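Local coordinates for cytoplasmic Protein STM1381 (Salmonella enterica subsp. enterica serovar Typhimurium, PDB 3SOZ), which is of unknown function but belongs to a family of putative glutamine amidotransferases, with a parallel-sheet core resembling that of class I glutaminase domains, at residues Pro172-Asn183 and His223-His234; Ala138-Leu146 and Lys184-Gln192. One frame throughout, in Å; residues are numbered along the deposited sequence.

Contact 1 (Pro172-Asn183 and His223-His234); sequences PFSEWPPLLGYN and HWGSPQFLQWEH
Trp232 swings its indole across to Pro177 and Phe173 with CG anti to the backbone N (chi1 -157°), while Phe173 CG stands between the backbone N and the carbonyl carbon (chi1 60°), bringing its ring up to the indole edge. The six-membered edge of Trp232 meets that ring's face, centroids 5.0 Å apart and planes at 55°, with CH2 lying over the middle of the Phe173 ring. Pro177 covers one face of the same indole: its CG stands 3.4 Å from the centroid of the Trp232 five-membered ring, almost on the normal, a textbook proline CH-pi contact. Trp176 CE3 comes within 3.7 Å of Trp232 CH2, the two ring systems oblique to each other, and His234 completes the aromatic cluster by taking Phe173 CB over one face of its imidazole. In fold terms, the long strand 175-187, in the antiparallel part of the mixed sheet, is covered here by the loop and short helix 227-230 that precede the C-terminal helix. Ser226 caps that helix weakly, its OG accepting from Phe229 N, and donates to Pro178 O at 2.8 Å. Next to it Leu179 CD2 sits over the Phe229 ring, 3.7 Å from its centroid. Where the strand turns a corner, Leu180 N donates to Trp224 O (3.1 Å), and Gly181 CA lies 3.4 Å from the centroid of the Trp224 five-membered ring. Trp224 NE1 donates to Glu153 OE1; beyond, His223 ND1 and Trp224 N hydrogen-bond a glycerol, probably from the crystallisation liquor, and a water joins His223 NE2 to Leu180 O.

Contact 2 (Ala138-Leu146 and Lys184-Gln192); sequences AEVLPVDML and KLIAKENSQ
Leu185 meets Val143 and Met145 at the apolar centre: both its methyl groups touch Val143 CG2, CD2 at 3.8 Å, and CD2 also lies 3.7 Å from the CG of Met145, a selenomethionine whose side chain runs alongside that of Leu185 in the same direction. Val143 has CG1 anti to the carbonyl carbon (chi1 -69°), which puts both methyl groups within touching range of Leu185. Farther out, Leu146 CD2 rests on the aliphatic part of Lys184, 3.8 Å from its CD. The two backbones pair as a very short antiparallel ribbon: Asp144 and Ile186 form a hydrogen-bonded pair and share one face, Asp144 N donating to Ile186 O at 2.9 Å while the return bond is weak, and Val143 and Ala187 form the next, non-hydrogen-bonded pair. Lys188 N extends the pairing to Pro142 O (3.1 Å). From there the extended Lys188 side chain crosses Asp144 at about a right angle, and its ammonium reaches carbonyls in and just after the weakly bonded helix 137-140. Lys188 NZ bonds Leu141 O at 2.6 Å, nearly end-on to the carbonyl, and Ala138 O more weakly. The nearby Asp144 carboxylate, with OD1 4.5 Å from Lys188 NZ and hence beyond a salt bridge, may help stabilise the ammonium. Helix 137-140 also leans on strand 200-208 through Val140 and Tyr208, with Val140 touching helix 100-109 as well, whereas Pro142 and Val143 lie against both strand 200-208 and strand 211-216 of the mixed sheet.

In the fold
Followed from the N terminus, the chain first lays down four of the parallel strands (5-10, 48-53, 73-77 and 113-117) and helix 100-109, then reaches Ala138-Leu146. Contact 2 closes a loop through strands 151-154 and 157-162, and the chain passes Pro172-Asn183 before returning as Lys184-Gln192. Contact 1 opens inside that loop and closes only at His223-His234, after strands 192-197, 200-208 and 211-216. The two closures therefore cross instead of nesting. Both draw on strand 175-187, whose successive portions are used about 22 Å apart between contact centres: contact 1 ties it to the approach to C-terminal helix 235-246, contact 2 to edge strand 143-144 and helix 137-140.

Contact 1 (Pro172-Asn183 and His223-His234)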
loop_
_atom_site.group_PDB
_atom_site.type_symbol
_atom_site.label_atom_id
_atom_site.label_comp_id
_atom_site.label_asym_id
_atom_site.label_seq_id
_atom_site.Cartn_x
_atom_site.Cartn_y
_atom_site.Cartn_z
ATOM N N PRO A 172 33.269 -21.687 2.304
ATOM C CA PRO A 172 34.273 -20.960 3.099
ATOM C C PRO A 172 33.850 -20.439 4.495
ATOM O O PRO A 172 34.710 -19.921 5.233
ATOM C CB PRO A 172 34.659 -19.786 2.175
ATOM C CG PRO A 172 34.213 -20.221 0.794
ATOM C CD PRO A 172 32.978 -20.983 1.040
ATOM N N PHE A 173 32.563 -20.572 4.848
ATOM C CA PHE A 173 32.042 -20.112 6.151
ATOM C C PHE A 173 30.885 -20.989 6.599
ATOM O O PHE A 173 30.265 -21.695 5.774
ATOM C CB PHE A 173 31.556 -18.653 6.063
ATOM C CG PHE A 173 30.441 -18.444 5.060
ATOM C CD1 PHE A 173 29.121 -18.807 5.369
ATOM C CD2 PHE A 173 30.712 -17.907 3.806
ATOM C CE1 PHE A 173 28.102 -18.653 4.455
ATOM C CE2 PHE A 173 29.692 -17.749 2.890
ATOM C CZ PHE A 173 28.386 -18.119 3.217
ATOM N N SER A 174 30.575 -20.932 7.895
ATOM C CA SER A 174 29.398 -21.655 8.423
ATOM C C SER A 174 28.470 -20.773 9.248
ATOM O O SER A 174 27.246 -20.992 9.268
ATOM C CB SER A 174 29.804 -22.899 9.239
ATOM O OG SER A 174 30.428 -22.542 10.463
ATOM N N GLU A 175 29.080 -19.801 9.932
ATOM C CA GLU A 175 28.370 -18.817 10.747
ATOM C C GLU A 175 28.286 -17.443 10.042
ATOM O O GLU A 175 29.291 -16.896 9.531
ATOM C CB GLU A 175 29.026 -18.732 12.137
ATOM C CG GLU A 175 28.979 -17.343 12.839
ATOM C CD GLU A 175 28.900 -17.426 14.377
ATOM O OE1 GLU A 175 28.205 -18.349 14.905
ATOM O OE2 GLU A 175 29.513 -16.546 15.042
ATOM N N TRP A 176 27.067 -16.912 9.999
ATOM C CA TRP A 176 26.772 -15.631 9.340
ATOM C C TRP A 176 26.804 -14.444 10.307
ATOM O O TRP A 176 26.481 -14.591 11.496
ATOM C CB TRP A 176 25.385 -15.699 8.733
ATOM C CG TRP A 176 25.300 -16.405 7.410
ATOM C CD1 TRP A 176 25.144 -17.752 7.196
ATOM C CD2 TRP A 176 25.296 -15.793 6.112
ATOM N NE1 TRP A 176 25.057 -18.014 5.848
ATOM C CE2 TRP A 176 25.151 -16.832 5.158
ATOM C CE3 TRP A 176 25.392 -14.461 5.657
ATOM C CZ2 TRP A 176 25.108 -16.577 3.770
ATOM C CZ3 TRP A 176 25.369 -14.216 4.273
ATOM C CH2 TRP A 176 25.221 -15.266 3.353
ATOM N N PRO A 177 27.179 -13.250 9.806
ATOM C CA PRO A 177 27.008 -12.073 10.680
ATOM C C PRO A 177 25.517 -11.710 10.738
ATOM O O PRO A 177 24.740 -12.149 9.863
ATOM C CB PRO A 177 27.818 -10.984 9.989
ATOM C CG PRO A 177 28.259 -11.592 8.636
ATOM C CD PRO A 177 27.579 -12.879 8.436
ATOM N N PRO A 178 25.093 -10.958 11.776
ATOM C CA PRO A 178 23.655 -10.692 11.835
ATOM C C PRO A 178 23.207 -9.682 10.757
ATOM O O PRO A 178 23.939 -8.763 10.418
ATOM C CB PRO A 178 23.474 -10.112 13.238
ATOM C CG PRO A 178 24.785 -9.445 13.505
ATOM C CD PRO A 178 25.815 -10.326 12.903
ATOM N N LEU A 179 22.012 -9.873 10.220
ATOM C CA LEU A 179 21.406 -8.890 9.323
ATOM C C LEU A 179 20.212 -8.307 10.078
ATOM O O LEU A 179 19.650 -9.007 10.920
ATOM C CB LEU A 179 20.977 -9.562 8.012
ATOM C CG LEU A 179 22.102 -10.163 7.155
ATOM C CD1 LEU A 179 21.531 -11.156 6.202
ATOM C CD2 LEU A 179 22.898 -9.143 6.383
ATOM N N LEU A 180 19.825 -7.061 9.763
ATOM C CA LEU A 180 18.731 -6.377 10.446
ATOM C C LEU A 180 17.338 -6.469 9.794
ATOM O O LEU A 180 16.347 -5.912 10.328
ATOM C CB LEU A 180 19.101 -4.937 10.716
ATOM C CG LEU A 180 20.387 -4.738 11.509
ATOM C CD1 LEU A 180 20.548 -3.279 11.878
ATOM C CD2 LEU A 180 20.277 -5.545 12.755
ATOM N N GLY A 181 17.243 -7.179 8.671
ATOM C CA GLY A 181 15.950 -7.492 8.107
ATOM C C GLY A 181 16.119 -8.163 6.756
ATOM O O GLY A 181 17.241 -8.288 6.259
ATOM N N TYR A 182 15.015 -8.617 6.165
ATOM C CA TYR A 182 15.062 -9.229 4.858
ATOM C C TYR A 182 13.655 -9.219 4.278
ATOM O O TYR A 182 12.668 -8.987 4.982
ATOM C CB TYR A 182 15.584 -10.703 4.937
ATOM C CG TYR A 182 14.707 -11.610 5.797
ATOM C CD1 TYR A 182 14.861 -11.643 7.162
ATOM C CD2 TYR A 182 13.706 -12.377 5.250
ATOM C CE1 TYR A 182 14.079 -12.414 7.961
ATOM C CE2 TYR A 182 12.892 -13.154 6.068
ATOM C CZ TYR A 182 13.102 -13.139 7.436
ATOM O OH TYR A 182 12.328 -13.882 8.301
ATOM N N ASN A 183 13.589 -9.504 2.984
ATOM C CA ASN A 183 12.343 -9.758 2.310
ATOM C C ASN A 183 11.941 -11.220 2.493
ATOM O O ASN A 183 12.726 -12.129 2.279
ATOM C CB ASN A 183 12.502 -9.431 0.831
ATOM C CG ASN A 183 12.625 -7.942 0.558
ATOM O OD1 ASN A 183 13.715 -7.419 0.293
ATOM N ND2 ASN A 183 11.488 -7.250 0.595
ATOM N N HIS A 223 19.904 -0.211 5.688
ATOM C CA HIS A 223 20.146 -0.431 7.083
ATOM C C HIS A 223 20.091 -1.918 7.447
ATOM O O HIS A 223 20.676 -2.299 8.456
ATOM C CB HIS A 223 19.231 0.416 7.946
ATOM C CG HIS A 223 17.922 -0.227 8.270
ATOM N ND1 HIS A 223 16.848 -0.220 7.405
ATOM C CD2 HIS A 223 17.493 -0.856 9.388
ATOM C CE1 HIS A 223 15.824 -0.842 7.959
ATOM N NE2 HIS A 223 16.188 -1.234 9.165
ATOM N N TRP A 224 19.446 -2.754 6.623
ATOM C CA TRP A 224 19.522 -4.191 6.823
ATOM C C TRP A 224 20.943 -4.754 6.736
ATOM O O TRP A 224 21.296 -5.685 7.456
ATOM C CB TRP A 224 18.656 -4.937 5.842
ATOM C CG TRP A 224 17.179 -4.768 6.088
ATOM C CD1 TRP A 224 16.549 -4.200 7.193
ATOM C CD2 TRP A 224 16.145 -5.183 5.204
ATOM N NE1 TRP A 224 15.166 -4.253 7.017
ATOM C CE2 TRP A 224 14.903 -4.848 5.809
ATOM C CE3 TRP A 224 16.145 -5.816 3.953
ATOM C CZ2 TRP A 224 13.689 -5.105 5.195
ATOM C CZ3 TRP A 224 14.907 -6.092 3.342
ATOM C CH2 TRP A 224 13.705 -5.744 3.968
ATOM N N GLY A 225 21.738 -4.226 5.824
ATOM C CA GLY A 225 23.109 -4.716 5.681
ATOM C C GLY A 225 23.975 -4.130 6.787
ATOM O O GLY A 225 24.452 -2.984 6.670
ATOM N N SER A 226 24.158 -4.903 7.864
ATOM C CA SER A 226 24.713 -4.392 9.121
ATOM C C SER A 226 26.191 -4.063 9.005
ATOM O O SER A 226 26.850 -4.536 8.099
ATOM C CB SER A 226 24.517 -5.433 10.220
ATOM O OG SER A 226 25.504 -6.453 10.128
ATOM N N PRO A 227 26.727 -3.263 9.929
ATOM C CA PRO A 227 28.155 -3.014 9.800
ATOM C C PRO A 227 28.947 -4.316 10.044
ATOM O O PRO A 227 30.007 -4.480 9.474
ATOM C CB PRO A 227 28.429 -1.953 10.883
ATOM C CG PRO A 227 27.092 -1.421 11.239
ATOM C CD PRO A 227 26.168 -2.564 11.094
ATOM N N GLN A 228 28.403 -5.243 10.838
ATOM C CA GLN A 228 28.979 -6.579 10.979
ATOM C C GLN A 228 29.004 -7.341 9.652
ATOM O O GLN A 228 29.782 -8.261 9.491
ATOM C CB GLN A 228 28.179 -7.435 11.981
ATOM C CG GLN A 228 28.319 -7.070 13.427
ATOM C CD GLN A 228 27.706 -5.704 13.750
ATOM O OE1 GLN A 228 26.530 -5.425 13.439
ATOM N NE2 GLN A 228 28.508 -4.846 14.371
ATOM N N PHE A 229 28.093 -7.020 8.749
ATOM C CA PHE A 229 27.958 -7.745 7.494
ATOM C C PHE A 229 28.999 -7.209 6.522
ATOM O O PHE A 229 29.694 -7.984 5.902
ATOM C CB PHE A 229 26.525 -7.641 6.944
ATOM C CG PHE A 229 26.298 -8.367 5.628
ATOM C CD1 PHE A 229 26.717 -9.682 5.438
ATOM C CD2 PHE A 229 25.639 -7.728 4.567
ATOM C CE1 PHE A 229 26.491 -10.355 4.199
ATOM C CE2 PHE A 229 25.392 -8.392 3.321
ATOM C CZ PHE A 229 25.819 -9.705 3.142
ATOM N N LEU A 230 29.131 -5.889 6.444
ATOM C CA LEU A 230 30.093 -5.235 5.546
ATOM C C LEU A 230 31.548 -5.401 5.989
ATOM O O LEU A 230 32.476 -5.251 5.182
ATOM C CB LEU A 230 29.812 -3.708 5.391
ATOM C CG LEU A 230 28.454 -3.127 4.948
ATOM C CD1 LEU A 230 28.508 -1.588 4.941
ATOM C CD2 LEU A 230 27.992 -3.645 3.588
ATOM N N GLN A 231 31.767 -5.641 7.273
ATOM C CA GLN A 231 33.132 -5.813 7.745
ATOM C C GLN A 231 33.505 -7.279 7.865
ATOM O O GLN A 231 34.638 -7.585 8.164
ATOM C CB GLN A 231 33.346 -5.111 9.061
ATOM C CG GLN A 231 33.109 -3.616 9.045
ATOM C CD GLN A 231 32.820 -3.121 10.466
ATOM O OE1 GLN A 231 32.668 -1.932 10.678
ATOM N NE2 GLN A 231 32.748 -4.039 11.442
ATOM N N TRP A 232 32.547 -8.171 7.621
ATOM C CA TRP A 232 32.779 -9.609 7.508
ATOM C C TRP A 232 34.037 -9.946 6.714
ATOM O O TRP A 232 34.408 -9.203 5.804
ATOM C CB TRP A 232 31.610 -10.205 6.772
ATOM C CG TRP A 232 31.380 -11.618 7.010
ATOM C CD1 TRP A 232 31.842 -12.368 8.051
ATOM C CD2 TRP A 232 30.556 -12.478 6.218
ATOM N NE1 TRP A 232 31.365 -13.655 7.946
ATOM C CE2 TRP A 232 30.578 -13.755 6.829
ATOM C CE3 TRP A 232 29.796 -12.295 5.050
ATOM C CZ2 TRP A 232 29.853 -14.857 6.312
ATOM C CZ3 TRP A 232 29.061 -13.404 4.534
ATOM C CH2 TRP A 232 29.100 -14.659 5.170
ATOM N N GLU A 233 34.696 -11.060 7.038
ATOM C CA GLU A 233 35.890 -11.433 6.279
ATOM C C GLU A 233 35.445 -11.941 4.910
ATOM O O GLU A 233 36.022 -11.597 3.876
ATOM C CB GLU A 233 36.729 -12.483 7.012
ATOM C CG GLU A 233 38.199 -12.567 6.486
ATOM C CD GLU A 233 38.693 -14.027 6.273
ATOM O OE1 GLU A 233 39.503 -14.257 5.324
ATOM O OE2 GLU A 233 38.256 -14.932 7.046
ATOM N N HIS A 234 34.362 -12.711 4.937
ATOM C CA HIS A 234 33.832 -13.399 3.768
ATOM C C HIS A 234 32.959 -12.540 2.844
ATOM O O HIS A 234 32.444 -13.031 1.839
ATOM C CB HIS A 234 33.097 -14.661 4.224
ATOM C CG HIS A 234 33.969 -15.625 4.982
ATOM N ND1 HIS A 234 35.017 -16.305 4.393
ATOM C CD2 HIS A 234 33.956 -16.007 6.285
ATOM C CE1 HIS A 234 35.607 -17.065 5.302
ATOM N NE2 HIS A 234 34.979 -16.905 6.456
HETATM O O HOH W 1 15.157 -3.309 10.556
#

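Contact 2 (Ala138-Leu146 and Lys184-Gln192)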
loop_
_atom_site.group_PDB
_atom_site.type_symbol
_atom_site.label_atom_id
_atom_site.label_comp_id
_atom_site.label_asym_id
_atom_site.label_seq_id
_atom_site.Cartn_x
_atom_site.Cartn_y
_atom_site.Cartn_z
ATOM N N ALA A 138 8.386 -11.979 -12.328
ATOM C CA ALA A 138 7.918 -12.920 -11.303
ATOM C C ALA A 138 8.279 -14.326 -11.772
ATOM O O ALA A 138 8.911 -15.114 -11.055
ATOM C CB ALA A 138 6.416 -12.791 -11.080
ATOM N N GLU A 139 7.897 -14.586 -13.015
ATOM C CA GLU A 139 8.209 -15.798 -13.773
ATOM C C GLU A 139 9.716 -16.155 -13.783
ATOM O O GLU A 139 10.063 -17.294 -13.611
ATOM C CB GLU A 139 7.712 -15.540 -15.194
ATOM C CG GLU A 139 6.965 -16.647 -15.927
ATOM C CD GLU A 139 7.152 -16.478 -17.449
ATOM O OE1 GLU A 139 8.311 -16.610 -17.918
ATOM O OE2 GLU A 139 6.166 -16.190 -18.166
ATOM N N VAL A 140 10.598 -15.180 -13.978
ATOM C CA VAL A 140 12.041 -15.406 -13.973
ATOM C C VAL A 140 12.656 -15.860 -12.627
ATOM O O VAL A 140 13.569 -16.684 -12.603
ATOM C CB VAL A 140 12.770 -14.141 -14.404
ATOM C CG1 VAL A 140 14.255 -14.376 -14.537
ATOM C CG2 VAL A 140 12.208 -13.621 -15.679
ATOM N N LEU A 141 12.169 -15.321 -11.505
ATOM C CA LEU A 141 12.793 -15.534 -10.182
ATOM C C LEU A 141 12.504 -16.898 -9.569
ATOM O O LEU A 141 11.412 -17.462 -9.758
ATOM C CB LEU A 141 12.376 -14.431 -9.182
ATOM C CG LEU A 141 12.511 -12.993 -9.723
ATOM C CD1 LEU A 141 11.931 -11.952 -8.732
ATOM C CD2 LEU A 141 13.969 -12.660 -10.159
ATOM N N PRO A 142 13.490 -17.419 -8.804
ATOM C CA PRO A 142 13.395 -18.711 -8.168
ATOM C C PRO A 142 12.591 -18.689 -6.873
ATOM O O PRO A 142 12.473 -19.731 -6.202
ATOM C CB PRO A 142 14.855 -19.068 -7.920
ATOM C CG PRO A 142 15.560 -17.739 -7.789
ATOM C CD PRO A 142 14.815 -16.786 -8.607
ATOM N N VAL A 143 12.035 -17.517 -6.535
ATOM C CA VAL A 143 11.112 -17.330 -5.367
ATOM C C VAL A 143 9.689 -16.850 -5.729
ATOM O O VAL A 143 9.479 -16.143 -6.747
ATOM C CB VAL A 143 11.710 -16.417 -4.333
ATOM C CG1 VAL A 143 12.894 -17.104 -3.656
ATOM C CG2 VAL A 143 12.167 -15.119 -4.986
ATOM N N ASP A 144 8.713 -17.290 -4.932
ATOM C CA ASP A 144 7.397 -16.666 -4.943
ATOM C C ASP A 144 7.379 -15.521 -3.950
ATOM O O ASP A 144 7.996 -15.612 -2.893
ATOM C CB ASP A 144 6.270 -17.657 -4.613
ATOM C CG ASP A 144 5.856 -18.524 -5.821
ATOM O OD1 ASP A 144 5.819 -18.018 -6.985
ATOM O OD2 ASP A 144 5.579 -19.731 -5.601
HETATM N N MSE A 145 6.669 -14.453 -4.310
HETATM C CA MSE A 145 6.557 -13.231 -3.508
HETATM C C MSE A 145 5.201 -13.086 -2.857
HETATM O O MSE A 145 4.209 -13.633 -3.322
HETATM C CB MSE A 145 6.850 -12.009 -4.382
HETATM C CG MSE A 145 8.329 -11.729 -4.530
HETATM SE SE MSE A 145 8.692 -10.678 -6.106
HETATM C CE MSE A 145 8.401 -11.949 -7.539
ATOM N N LEU A 146 5.173 -12.331 -1.769
ATOM C CA LEU A 146 3.944 -12.058 -1.037
ATOM C C LEU A 146 3.114 -10.944 -1.703
ATOM O O LEU A 146 3.643 -10.071 -2.396
ATOM C CB LEU A 146 4.310 -11.645 0.386
ATOM C CG LEU A 146 4.299 -12.697 1.508
ATOM C CD1 LEU A 146 4.412 -14.159 1.035
ATOM C CD2 LEU A 146 5.341 -12.389 2.563
ATOM N N LYS A 184 10.696 -11.443 2.881
ATOM C CA LYS A 184 10.218 -12.760 3.167
ATOM C C LYS A 184 9.771 -13.303 1.847
ATOM O O LYS A 184 8.933 -12.678 1.194
ATOM C CB LYS A 184 9.031 -12.702 4.106
ATOM C CG LYS A 184 8.431 -14.048 4.411
ATOM C CD LYS A 184 7.331 -13.945 5.448
ATOM C CE LYS A 184 6.698 -15.332 5.690
ATOM N NZ LYS A 184 5.883 -15.317 6.941
ATOM N N LEU A 185 10.350 -14.463 1.494
ATOM C CA LEU A 185 10.088 -15.213 0.280
ATOM C C LEU A 185 9.834 -16.700 0.561
ATOM O O LEU A 185 9.995 -17.213 1.679
ATOM C CB LEU A 185 11.269 -15.088 -0.675
ATOM C CG LEU A 185 11.624 -13.638 -0.992
ATOM C CD1 LEU A 185 13.028 -13.515 -1.432
ATOM C CD2 LEU A 185 10.712 -13.133 -2.037
ATOM N N ILE A 186 9.406 -17.386 -0.487
ATOM C CA ILE A 186 9.092 -18.803 -0.445
ATOM C C ILE A 186 9.863 -19.434 -1.605
ATOM O O ILE A 186 9.784 -18.936 -2.733
ATOM C CB ILE A 186 7.582 -19.008 -0.685
ATOM C CG1 ILE A 186 6.778 -18.482 0.502
ATOM C CG2 ILE A 186 7.271 -20.495 -1.022
ATOM C CD1 ILE A 186 5.247 -18.319 0.229
ATOM N N ALA A 187 10.611 -20.506 -1.358
ATOM C CA ALA A 187 11.302 -21.173 -2.493
ATOM C C ALA A 187 10.313 -21.843 -3.478
ATOM O O ALA A 187 9.328 -22.453 -3.078
ATOM C CB ALA A 187 12.353 -22.130 -2.003
ATOM N N LYS A 188 10.532 -21.659 -4.769
ATOM C CA LYS A 188 9.756 -22.402 -5.782
ATOM C C LYS A 188 10.235 -23.887 -5.861
ATOM O O LYS A 188 11.315 -24.226 -5.355
ATOM C CB LYS A 188 9.890 -21.714 -7.150
ATOM C CG LYS A 188 9.044 -20.478 -7.369
ATOM C CD LYS A 188 9.534 -19.657 -8.599
ATOM C CE LYS A 188 8.385 -18.873 -9.309
ATOM N NZ LYS A 188 8.840 -17.816 -10.284
ATOM N N GLU A 189 9.463 -24.770 -6.499
ATOM C CA GLU A 189 9.877 -26.187 -6.614
ATOM C C GLU A 189 11.279 -26.480 -7.192
ATOM O O GLU A 189 12.144 -27.038 -6.504
ATOM C CB GLU A 189 8.794 -27.044 -7.265
ATOM C CG GLU A 189 7.761 -27.519 -6.229
ATOM C CD GLU A 189 6.801 -28.616 -6.761
ATOM O OE1 GLU A 189 6.457 -28.614 -7.986
ATOM O OE2 GLU A 189 6.388 -29.479 -5.937
ATOM N N ASN A 190 11.535 -26.131 -8.435
ATOM C CA ASN A 190 12.830 -26.528 -8.973
ATOM C C ASN A 190 13.845 -25.442 -8.742
ATOM O O ASN A 190 14.143 -24.607 -9.604
ATOM C CB ASN A 190 12.709 -27.069 -10.402
ATOM C CG ASN A 190 11.685 -28.222 -10.476
ATOM O OD1 ASN A 190 11.760 -29.212 -9.704
ATOM N ND2 ASN A 190 10.685 -28.063 -11.348
ATOM N N SER A 191 14.324 -25.456 -7.505
ATOM C CA SER A 191 15.149 -24.369 -6.956
ATOM C C SER A 191 15.860 -24.794 -5.678
ATOM O O SER A 191 15.333 -25.572 -4.880
ATOM C CB SER A 191 14.314 -23.097 -6.692
ATOM O OG SER A 191 13.496 -23.258 -5.547
ATOM N N GLN A 192 17.058 -24.270 -5.482
ATOM C CA GLN A 192 17.862 -24.751 -4.383
ATOM C C GLN A 192 18.249 -23.620 -3.425
ATOM O O GLN A 192 18.800 -22.604 -3.844
ATOM C CB GLN A 192 19.046 -25.632 -4.869
ATOM C CG GLN A 192 20.095 -24.978 -5.823
ATOM C CD GLN A 192 19.901 -25.240 -7.374
ATOM O OE1 GLN A 192 18.885 -25.812 -7.832
ATOM N NE2 GLN A 192 20.899 -24.785 -8.174
#